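Local coordinates for protein L-tyrosine isonitrile synthase (Pseudomonas aeruginosa, PDB 3E59) that converts the amino group of L-tyrosine to an isonitrile, taking the carbon atom from C2 of ribulose 5-phosphate, during paerucumarin biosynthesis, at residues A201-L206 with R224-R229. Numbering follows the deposited sequence.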
# COMPACT_ATOMS: atom_id res chain seq x y z
N ALA A 201 -7.62 -3.02 11.68
CA ALA A 201 -6.25 -2.76 11.25
C ALA A 201 -5.98 -1.28 11.02
O ALA A 201 -4.96 -0.73 11.48
CB ALA A 201 -5.95 -3.54 10.00
N ILE A 202 -6.90 -0.62 10.32
CA ILE A 202 -6.80 0.81 10.08
C ILE A 202 -6.85 1.60 11.39
O ILE A 202 -6.14 2.59 11.54
CB ILE A 202 -7.89 1.32 9.10
CG1 ILE A 202 -7.81 0.57 7.74
CG2 ILE A 202 -7.79 2.85 8.92
CD1 ILE A 202 -6.39 0.53 7.05
N THR A 203 -7.69 1.17 12.33
CA THR A 203 -7.72 1.77 13.67
C THR A 203 -6.33 1.64 14.32
O THR A 203 -5.81 2.61 14.87
CB THR A 203 -8.79 1.11 14.56
OG1 THR A 203 -10.07 1.22 13.93
CG2 THR A 203 -8.85 1.79 15.94
N ARG A 204 -5.73 0.47 14.20
CA ARG A 204 -4.42 0.24 14.80
C ARG A 204 -3.32 1.14 14.23
O ARG A 204 -2.49 1.63 15.00
CB ARG A 204 -4.01 -1.24 14.74
CG ARG A 204 -2.76 -1.56 15.57
CD ARG A 204 -2.38 -3.03 15.53
NE ARG A 204 -1.96 -3.46 14.19
CZ ARG A 204 -2.73 -4.16 13.35
NH1 ARG A 204 -3.96 -4.50 13.72
NH2 ARG A 204 -2.27 -4.51 12.15
N PHE A 205 -3.32 1.38 12.91
CA PHE A 205 -2.33 2.28 12.28
C PHE A 205 -2.50 3.69 12.83
O PHE A 205 -1.52 4.35 13.17
CB PHE A 205 -2.50 2.39 10.76
CG PHE A 205 -2.36 1.09 10.00
CD1 PHE A 205 -1.75 -0.02 10.55
CD2 PHE A 205 -2.82 1.02 8.68
CE1 PHE A 205 -1.63 -1.20 9.82
CE2 PHE A 205 -2.69 -0.16 7.93
CZ PHE A 205 -2.10 -1.26 8.50
N LEU A 206 -3.73 4.17 12.88
CA LEU A 206 -4.03 5.50 13.39
C LEU A 206 -3.69 5.64 14.87
O LEU A 206 -3.09 6.63 15.28
CB LEU A 206 -5.51 5.86 13.14
CG LEU A 206 -5.89 5.89 11.65
CD1 LEU A 206 -7.38 6.01 11.49
CD2 LEU A 206 -5.17 7.03 10.91
N ARG A 224 -10.15 5.79 20.97
CA ARG A 224 -11.47 6.25 20.56
C ARG A 224 -11.40 7.23 19.40
O ARG A 224 -12.20 7.15 18.47
CB ARG A 224 -12.24 6.85 21.75
N ASP A 225 -10.44 8.14 19.46
CA ASP A 225 -10.14 9.01 18.31
C ASP A 225 -9.82 8.21 17.04
O ASP A 225 -10.37 8.49 15.97
CB ASP A 225 -8.99 9.96 18.65
CG ASP A 225 -8.70 10.93 17.53
OD1 ASP A 225 -9.58 11.77 17.23
OD2 ASP A 225 -7.60 10.85 16.95
N ALA A 226 -8.93 7.23 17.16
CA ALA A 226 -8.53 6.39 16.02
C ALA A 226 -9.70 5.64 15.41
O ALA A 226 -9.82 5.52 14.19
CB ALA A 226 -7.42 5.41 16.43
N LYS A 227 -10.58 5.13 16.28
CA LYS A 227 -11.76 4.40 15.83
C LYS A 227 -12.67 5.27 14.96
O LYS A 227 -13.21 4.80 13.95
CB LYS A 227 -12.55 3.89 17.03
CG LYS A 227 -11.95 2.69 17.73
CD LYS A 227 -12.85 2.26 18.87
CE LYS A 227 -13.86 1.22 18.42
NZ LYS A 227 -13.18 -0.07 18.07
N GLU A 228 -12.84 6.54 15.35
CA GLU A 228 -13.66 7.46 14.58
C GLU A 228 -13.00 7.84 13.26
O GLU A 228 -13.65 7.80 12.22
CB GLU A 228 -14.04 8.71 15.40
N ARG A 229 -11.71 8.16 13.29
CA ARG A 229 -10.98 8.52 12.08
C ARG A 229 -10.80 7.38 11.08
O ARG A 229 -10.69 7.64 9.88
CB ARG A 229 -9.64 9.19 12.39
CG ARG A 229 -9.82 10.65 12.82
CD ARG A 229 -8.50 11.37 12.99
NE ARG A 229 -7.73 10.77 14.07
CZ ARG A 229 -6.51 10.27 13.95
NH1 ARG A 229 -5.87 10.32 12.79
NH2 ARG A 229 -5.91 9.74 15.01
O HOH W 1 -11.29 -0.64 15.91
O HOH W 2 -3.57 9.38 16.06
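Ala226 sets its methyl against the backbone of the opposing helix, CB lying 3.6 Å from Thr203 O and 3.8 Å from Leu206 CB. A residue with no more than a CB suits this place, because the axes of the two segments approach to 8.2 Å. Leu206 lies about one turn beyond Thr203, and its forked end reaches two places: CD1 packs 3.7 Å from Ala226 O and equally near Arg229 C, while CD2 meets Arg229 NH1 obliquely. Helices 193-210 and 219-247, consecutive in the chain, pack as a crossed pair, their directions 128° apart between these segments, and Ile202 prolongs the apolar seam onto Ala230 and Ile234. Toward the outside the packing gives way to water. Threonine, with methyl and hydroxyl, serves both sides: Thr203 CG2, anti to its backbone N, touches Lys227 CG, whereas OG1 bonds Tyr199 O and accepts from a water that also takes a bond from Lys227 NZ. The long lysine can follow the surface and still place its ammonium there. A second water links Leu206 O to Arg229 NH2. Arginine's several N-H donors suit this spot: NE and NH2 grip Asp225 OD2 side-on (2.8 Å from NH2), one helical turn away, and NH1 bonds Leu122 O.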